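Local structure of manganese lipoxygenase (Gaeumannomyces graminis, 5FX8) at residues G580-E585 and L607-N612; Q549-A554 and A573-D578; V146-S151 and R538-Q543. The protein uses a catalytic manganese ion to oxygenate linoleic and alpha-linolenic acids, giving 11S-hydroperoxides and, as final products, 13R-hydroperoxides. All blocks are in the same frame, centred on the assembly; numbering follows the deposited sequence.

Contact 1: G580-E585 and L607-N612; sequences GRISRE and LNPAVN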
# COMPACT_ATOMS: atom_id res chain seq x y z
N GLY A 580 -9.79 -14.24 9.43
CA GLY A 580 -9.22 -15.48 8.93
C GLY A 580 -10.13 -16.16 7.93
O GLY A 580 -9.68 -16.63 6.88
N ARG A 581 -11.42 -16.21 8.24
CA ARG A 581 -12.37 -16.77 7.28
C ARG A 581 -12.35 -15.97 5.99
O ARG A 581 -12.33 -16.54 4.89
CB ARG A 581 -13.78 -16.78 7.86
CG ARG A 581 -14.20 -18.05 8.52
CD ARG A 581 -15.48 -17.84 9.33
NE ARG A 581 -16.68 -17.76 8.49
CZ ARG A 581 -17.54 -18.76 8.30
NH1 ARG A 581 -17.35 -19.93 8.89
NH2 ARG A 581 -18.60 -18.57 7.53
N ILE A 582 -12.39 -14.65 6.10
CA ILE A 582 -12.50 -13.82 4.91
C ILE A 582 -11.25 -13.96 4.05
O ILE A 582 -11.32 -14.03 2.82
CB ILE A 582 -12.78 -12.36 5.30
CG1 ILE A 582 -14.17 -12.23 5.91
CG2 ILE A 582 -12.63 -11.45 4.10
CD1 ILE A 582 -14.41 -10.93 6.62
N SER A 583 -10.09 -14.06 4.69
CA SER A 583 -8.87 -14.09 3.91
C SER A 583 -8.69 -15.46 3.26
O SER A 583 -8.22 -15.54 2.13
CB SER A 583 -7.68 -13.71 4.77
OG SER A 583 -7.39 -14.70 5.70
N ARG A 584 -9.09 -16.53 3.94
CA ARG A 584 -9.10 -17.82 3.26
C ARG A 584 -10.07 -17.83 2.09
O ARG A 584 -9.73 -18.35 1.02
CB ARG A 584 -9.40 -18.93 4.25
CG ARG A 584 -8.24 -19.21 5.15
CD ARG A 584 -8.47 -20.41 6.02
NE ARG A 584 -9.57 -20.23 6.96
CZ ARG A 584 -9.48 -19.63 8.13
NH1 ARG A 584 -8.34 -19.10 8.57
NH2 ARG A 584 -10.56 -19.54 8.88
N GLU A 585 -11.26 -17.23 2.23
CA GLU A 585 -12.17 -17.16 1.08
C GLU A 585 -11.53 -16.41 -0.09
O GLU A 585 -11.67 -16.82 -1.24
CB GLU A 585 -13.49 -16.48 1.45
CG GLU A 585 -14.36 -17.22 2.43
CD GLU A 585 -15.51 -16.37 2.97
OE1 GLU A 585 -15.69 -15.22 2.49
OE2 GLU A 585 -16.25 -16.85 3.87
N LEU A 607 -9.11 -6.78 -1.43
CA LEU A 607 -9.64 -6.57 -0.11
C LEU A 607 -9.29 -7.69 0.83
O LEU A 607 -9.88 -7.79 1.90
CB LEU A 607 -11.15 -6.39 -0.19
CG LEU A 607 -11.58 -4.97 -0.47
CD1 LEU A 607 -13.03 -5.01 -0.70
CD2 LEU A 607 -11.22 -4.13 0.73
N ASN A 608 -8.35 -8.56 0.44
CA ASN A 608 -7.83 -9.63 1.27
C ASN A 608 -7.23 -9.04 2.54
O ASN A 608 -6.22 -8.34 2.47
CB ASN A 608 -6.77 -10.43 0.51
CG ASN A 608 -6.34 -11.70 1.25
OD1 ASN A 608 -6.48 -11.82 2.46
ND2 ASN A 608 -5.84 -12.66 0.51
N PRO A 609 -7.82 -9.31 3.72
CA PRO A 609 -7.28 -8.74 4.95
C PRO A 609 -5.98 -9.37 5.39
O PRO A 609 -5.32 -8.83 6.26
CB PRO A 609 -8.39 -9.01 5.97
CG PRO A 609 -9.11 -10.13 5.45
CD PRO A 609 -9.01 -10.13 3.98
N ALA A 610 -5.57 -10.49 4.81
CA ALA A 610 -4.29 -11.07 5.17
C ALA A 610 -3.15 -10.43 4.42
O ALA A 610 -1.99 -10.64 4.79
CB ALA A 610 -4.28 -12.56 4.90
N VAL A 611 -3.45 -9.65 3.39
CA VAL A 611 -2.44 -9.06 2.53
C VAL A 611 -2.32 -7.57 2.77
O VAL A 611 -1.24 -7.01 2.69
CB VAL A 611 -2.79 -9.36 1.06
CG1 VAL A 611 -1.81 -8.69 0.13
CG2 VAL A 611 -2.84 -10.87 0.83
N ASN A 612 -3.39 -6.94 3.08
CA ASN A 612 -3.38 -5.51 3.22
C ASN A 612 -2.89 -5.08 4.60
O ASN A 612 -3.06 -5.80 5.57
CB ASN A 612 -4.77 -4.98 2.96
CG ASN A 612 -5.10 -5.04 1.52
OD1 ASN A 612 -4.21 -4.84 0.70
ND2 ASN A 612 -6.35 -5.32 1.17
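Ser583, on one side of helix 566-587, meets Asn608, Pro609 and Ala610 of the loop that leads to the C-terminus. The packing is closest around Ser583 CB: Asn608 OD1 lies 3.2 Å from it, Ala610 CB touches it at 3.6 Å, and CG and CD of the Pro609 ring lie against it at van der Waals distance. The preceding residue, Ile582, adds its CG2 methyl, which is anti to the backbone N (CG1 at chi1 -68°) and lies 3.9 Å from Pro609 CD; the two side chains cross at about a right angle. The two segments thus meet by van der Waals contact, and their polar atoms find partners elsewhere: Asn608 OD1 within its own loop, Ser583 OG one turn back on its helix at Thr579 O. Asn608 OD1 accepts from Ala610 N at 2.8 Å, closing an Asx turn in which the donor stands above the carbonyl plane, and this turn sets both the amide oxygen and the Ala610 methyl against the serine. Asn608 O takes both Val611 N and Asn612 N, which curls the loop after the proline. The looser side begins at partly exposed Ala610 and, across the helix, at Arg584, which is exposed and points away from the loop. In another direction the helix is covered, Arg581 packing on Asp175 of the Zonadhesin chain. Among the neighbouring helices, Ile582 touches Ala407 of helix 396-420; next to the contact, Leu607 touches Leu404 of that helix and Trp472 and Val480 of helix 460-481.

Contact 2: Q549-A554 and A573-D578; sequences QTVRDA and ARFVED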
# COMPACT_ATOMS: atom_id res chain seq x y z
N GLN A 549 1.47 -6.36 10.59
CA GLN A 549 0.82 -5.09 10.33
C GLN A 549 -0.32 -5.21 9.31
O GLN A 549 -0.78 -4.22 8.75
CB GLN A 549 1.84 -4.06 9.85
CG GLN A 549 2.81 -3.61 10.90
CD GLN A 549 3.89 -2.72 10.33
OE1 GLN A 549 4.26 -2.85 9.16
NE2 GLN A 549 4.39 -1.80 11.14
N THR A 550 -0.77 -6.42 9.08
CA THR A 550 -1.92 -6.81 8.30
C THR A 550 -3.23 -6.39 8.98
O THR A 550 -3.26 -6.09 10.17
CB THR A 550 -1.80 -8.31 8.09
OG1 THR A 550 -1.11 -8.56 6.88
CG2 THR A 550 -3.06 -9.00 8.05
N VAL A 551 -4.31 -6.32 8.19
CA VAL A 551 -5.62 -5.96 8.71
C VAL A 551 -6.12 -6.91 9.79
O VAL A 551 -6.85 -6.49 10.69
CB VAL A 551 -6.64 -5.91 7.57
CG1 VAL A 551 -8.04 -5.63 8.13
CG2 VAL A 551 -6.22 -4.91 6.56
N ARG A 552 -5.77 -8.18 9.74
CA ARG A 552 -6.14 -9.05 10.85
C ARG A 552 -5.50 -8.66 12.17
O ARG A 552 -6.07 -8.92 13.23
CB ARG A 552 -5.80 -10.48 10.53
CG ARG A 552 -6.12 -10.80 9.16
CD ARG A 552 -5.99 -12.29 8.93
NE ARG A 552 -6.45 -13.05 10.07
CZ ARG A 552 -6.18 -14.34 10.24
NH1 ARG A 552 -5.43 -15.00 9.38
NH2 ARG A 552 -6.64 -15.00 11.29
N ASP A 553 -4.31 -8.05 12.17
CA ASP A 553 -3.64 -7.62 13.39
C ASP A 553 -4.00 -6.20 13.75
O ASP A 553 -3.34 -5.61 14.61
CB ASP A 553 -2.10 -7.71 13.26
CG ASP A 553 -1.63 -8.99 12.56
OD1 ASP A 553 -1.87 -10.08 13.13
OD2 ASP A 553 -1.03 -8.90 11.45
N ALA A 554 -5.02 -5.63 13.11
CA ALA A 554 -5.30 -4.20 13.31
C ALA A 554 -5.51 -3.86 14.77
O ALA A 554 -5.04 -2.82 15.23
CB ALA A 554 -6.51 -3.77 12.51
N ALA A 573 -10.17 -11.16 19.38
CA ALA A 573 -10.03 -12.54 18.96
C ALA A 573 -11.12 -12.92 17.99
O ALA A 573 -10.88 -13.67 17.03
CB ALA A 573 -10.04 -13.47 20.17
N ARG A 574 -12.33 -12.43 18.21
CA ARG A 574 -13.36 -12.71 17.23
C ARG A 574 -13.02 -12.07 15.88
O ARG A 574 -13.29 -12.65 14.83
CB ARG A 574 -14.71 -12.24 17.74
CG ARG A 574 -15.87 -12.43 16.79
CD ARG A 574 -16.13 -13.87 16.42
NE ARG A 574 -17.32 -14.01 15.57
CZ ARG A 574 -18.57 -14.18 16.04
NH1 ARG A 574 -18.81 -14.24 17.34
NH2 ARG A 574 -19.59 -14.28 15.20
N PHE A 575 -12.41 -10.89 15.91
CA PHE A 575 -12.05 -10.22 14.67
C PHE A 575 -10.95 -10.97 13.93
O PHE A 575 -10.99 -11.09 12.71
CB PHE A 575 -11.63 -8.78 14.96
CG PHE A 575 -11.19 -8.02 13.75
CD1 PHE A 575 -12.12 -7.53 12.84
CD2 PHE A 575 -9.85 -7.77 13.51
CE1 PHE A 575 -11.71 -6.82 11.72
CE2 PHE A 575 -9.43 -7.06 12.39
CZ PHE A 575 -10.35 -6.58 11.50
N VAL A 576 -9.98 -11.51 14.67
CA VAL A 576 -8.94 -12.33 14.07
C VAL A 576 -9.52 -13.58 13.43
O VAL A 576 -9.08 -14.00 12.36
CB VAL A 576 -7.89 -12.67 15.13
CG1 VAL A 576 -6.98 -13.77 14.63
CG2 VAL A 576 -7.13 -11.44 15.44
N GLU A 577 -10.49 -14.21 14.08
CA GLU A 577 -11.04 -15.39 13.44
C GLU A 577 -11.90 -15.01 12.22
O GLU A 577 -11.85 -15.70 11.19
CB GLU A 577 -11.83 -16.23 14.45
CG GLU A 577 -12.68 -17.36 13.84
CD GLU A 577 -11.90 -18.51 13.12
OE1 GLU A 577 -11.26 -18.27 12.07
OE2 GLU A 577 -12.00 -19.67 13.59
N ASP A 578 -12.67 -13.92 12.31
CA ASP A 578 -13.53 -13.52 11.20
C ASP A 578 -12.72 -13.19 9.96
O ASP A 578 -13.02 -13.65 8.85
CB ASP A 578 -14.39 -12.32 11.56
CG ASP A 578 -15.44 -12.61 12.59
OD1 ASP A 578 -15.68 -13.80 12.95
OD2 ASP A 578 -16.06 -11.63 13.04
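A mixed contact, part apolar and part charged side chain to backbone, joins the loop ahead of helix 558-563 to helix 566-587: Val551, Arg552 and Ala554 meet Phe575 and Val576. The Phe575 ring turns its edge to the short 3-10 segment 551-552, with Val551 O in its plane near CE2. The apolar contacts are Phe575 CZ to Val551 CG1 at 4.2 Å and Phe575 CE2 to Ala554 CB at 4.4 Å. Phe575 CG is anti to the backbone N (chi1 178°), and the end of the ring comes nearer the loop than the direction of its CB suggests. Phe555 meets the ring edge-to-face, and Ile408 of helix 396-420 also packs on it. On the other side, the Arg552 chain bends at chi3 (38°) and NH2 donates to Val576 O at 2.8 Å, from above the carbonyl plane and with an N-H...O angle of 142°. The same nitrogen lies 3.6 Å from Val576 CG1, and Val576 CG2 rests on Arg552 O. Arg552 NE has a weak bond to Thr579 OG1. A guanidinium N-H bonded to a helix carbonyl links loop and helix through a neutral acceptor; Glu577 OE1, 5.7 Å from Arg552 NH2, could at most add a modest electrostatic attraction.

Contact 3: V146-S151 and R538-Q543; sequences VPEGIS and RFNRAQ. With NAG (2-acetamido-2-deoxy-beta-D-glucopyranose), chain F.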
# COMPACT_ATOMS: atom_id res chain seq x y z
N VAL A 146 6.06 -8.14 -5.46
CA VAL A 146 4.65 -8.47 -5.55
C VAL A 146 4.51 -9.98 -5.38
O VAL A 146 4.22 -10.69 -6.35
CB VAL A 146 4.08 -7.99 -6.88
CG1 VAL A 146 2.60 -8.13 -6.87
CG2 VAL A 146 4.49 -6.55 -7.09
N PRO A 147 4.66 -10.51 -4.16
CA PRO A 147 4.71 -11.97 -4.01
C PRO A 147 3.48 -12.68 -4.51
O PRO A 147 3.60 -13.76 -5.08
CB PRO A 147 4.89 -12.15 -2.51
CG PRO A 147 5.38 -10.87 -2.03
CD PRO A 147 4.74 -9.83 -2.87
N GLU A 148 2.29 -12.11 -4.33
CA GLU A 148 1.05 -12.71 -4.82
C GLU A 148 0.92 -12.66 -6.34
O GLU A 148 -0.04 -13.23 -6.88
CB GLU A 148 -0.14 -12.03 -4.15
CG GLU A 148 -0.35 -10.56 -4.53
CD GLU A 148 0.35 -9.48 -3.63
OE1 GLU A 148 1.54 -9.57 -3.23
OE2 GLU A 148 -0.33 -8.46 -3.36
N GLY A 149 1.85 -12.03 -7.05
CA GLY A 149 1.73 -11.89 -8.48
C GLY A 149 0.66 -10.91 -8.88
O GLY A 149 -0.08 -10.41 -8.03
N ILE A 150 0.55 -10.61 -10.16
CA ILE A 150 -0.50 -9.73 -10.64
C ILE A 150 -1.73 -10.56 -10.96
O ILE A 150 -1.66 -11.79 -11.02
CB ILE A 150 -0.04 -8.93 -11.87
CG1 ILE A 150 0.05 -9.84 -13.08
CG2 ILE A 150 1.28 -8.27 -11.61
CD1 ILE A 150 0.18 -9.09 -14.35
N SER A 151 -2.84 -9.89 -11.23
CA SER A 151 -4.16 -10.49 -11.31
C SER A 151 -4.21 -11.67 -12.27
O SER A 151 -3.95 -11.53 -13.47
CB SER A 151 -5.19 -9.45 -11.73
OG SER A 151 -6.49 -9.93 -11.51
N ARG A 538 6.34 -0.10 -6.15
CA ARG A 538 6.76 0.63 -4.98
C ARG A 538 5.59 1.14 -4.14
O ARG A 538 5.80 1.52 -2.99
CB ARG A 538 7.67 1.78 -5.39
CG ARG A 538 9.15 1.47 -5.22
CD ARG A 538 9.97 2.55 -5.86
NE ARG A 538 10.06 2.41 -7.30
CZ ARG A 538 10.03 3.44 -8.12
NH1 ARG A 538 9.90 4.65 -7.63
NH2 ARG A 538 10.12 3.25 -9.42
N PHE A 539 4.37 1.16 -4.69
CA PHE A 539 3.21 1.43 -3.83
C PHE A 539 2.79 0.23 -2.99
O PHE A 539 2.00 0.38 -2.05
CB PHE A 539 2.02 1.89 -4.66
CG PHE A 539 2.21 3.22 -5.34
CD1 PHE A 539 3.22 4.06 -4.99
CD2 PHE A 539 1.34 3.61 -6.35
CE1 PHE A 539 3.37 5.26 -5.62
CE2 PHE A 539 1.48 4.82 -6.97
CZ PHE A 539 2.50 5.64 -6.60
N ASN A 540 3.29 -0.96 -3.29
CA ASN A 540 2.96 -2.18 -2.58
C ASN A 540 3.92 -2.38 -1.42
O ASN A 540 4.98 -1.75 -1.35
CB ASN A 540 3.00 -3.37 -3.54
CG ASN A 540 2.31 -4.59 -3.00
OD1 ASN A 540 1.23 -4.51 -2.43
ND2 ASN A 540 2.92 -5.74 -3.17
N ARG A 541 3.52 -3.22 -0.47
CA ARG A 541 4.31 -3.48 0.74
C ARG A 541 4.26 -4.98 1.01
O ARG A 541 3.39 -5.46 1.72
CB ARG A 541 3.79 -2.70 1.94
CG ARG A 541 4.23 -1.25 2.02
CD ARG A 541 5.72 -1.10 2.28
NE ARG A 541 6.14 0.29 2.31
CZ ARG A 541 6.27 1.04 1.22
NH1 ARG A 541 6.00 0.53 0.04
NH2 ARG A 541 6.63 2.30 1.30
N ALA A 542 5.23 -5.70 0.47
CA ALA A 542 5.33 -7.14 0.60
C ALA A 542 5.64 -7.62 2.01
O ALA A 542 5.48 -8.80 2.29
CB ALA A 542 6.39 -7.64 -0.38
N GLN A 543 6.09 -6.76 2.92
CA GLN A 543 6.54 -7.19 4.23
C GLN A 543 5.47 -7.08 5.32
O GLN A 543 5.75 -7.42 6.47
CB GLN A 543 7.77 -6.39 4.69
CG GLN A 543 8.77 -5.95 3.64
CD GLN A 543 8.19 -4.91 2.73
OE1 GLN A 543 7.30 -4.16 3.11
NE2 GLN A 543 8.64 -4.91 1.50
C1 NAG F . 12.59 -7.47 3.29
C2 NAG F . 13.39 -8.13 4.39
C3 NAG F . 13.32 -9.64 4.27
C4 NAG F . 11.87 -10.09 4.24
C5 NAG F . 11.11 -9.36 3.14
C6 NAG F . 9.63 -9.65 3.16
C7 NAG F . 15.31 -6.91 5.30
C8 NAG F . 16.74 -6.51 5.09
N2 NAG F . 14.77 -7.68 4.35
O3 NAG F . 14.01 -10.21 5.37
O4 NAG F . 11.77 -11.49 4.03
O5 NAG F . 11.24 -7.94 3.32
O6 NAG F . 9.07 -9.36 4.44
O7 NAG F . 14.67 -6.55 6.28
O HOH W 1 -1.21 -5.78 -2.01
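Pro147 and Ala542 make the apolar part of this contact, Pro147 CD lying 3.7 Å from Ala542 CB with CG almost as near. Beside them Glu148 and Asn540 reach toward each other, tip to tip, their carboxylate and amide planes 59° apart. Glu148 OE1 and Asn540 ND2 stay too far apart to bond, and a water bridges the remaining atoms of the two groups, donating to Asn540 OD1 at 2.8 Å and to Glu148 OE2 at 3.1 Å. Further out, each polar end has a stronger partner: Glu148 OE2 forms a salt bridge with Lys488 of helix 485-490, and Asn540 ND2 donates to Ser145 O. A type I turn from Val146 to Gly149, closed by Gly149 N to Val146 O, presents Pro147 and Glu148 to the other segment. Behind Asn540, Arg541 NH1 donates to both Arg538 O and Asn540 O, tying their backbone together through one side chain. At the outer end Gln543 CG lies 3.2 Å from O5 of an N-acetylglucosamine of a protein-attached glycan. The Asn540 side chain is about 7 Å from that of the manganese ligand Val618 and about 11 Å from the metal. The polar ends communicate through one water rather than directly, and Lys488 would be expected to favour the charged form of Glu148.

In the fold
Along the chain contact 3 closes before contact 2 opens, and contact 2 closes before contact 1 opens. Contacts 1 and 2, with centres about 9 Å apart, share helix 566-587, and their loops are joined directly: Asn612 O probably accepts from Val551 N, and Ala610 O from Thr550 OG1. One helix thus faces two loops that also bind each other, the second running on to the C-terminal manganese ligand Val618. The centre of contact 3 lies about 15 Å from that of contact 1 and about 20 Å from that of contact 2; it touches only the former, through Val611 and Glu148. Contacts 1 and 2 are local to the last part of the chain, whereas contact 3 joins segments 387 residues apart.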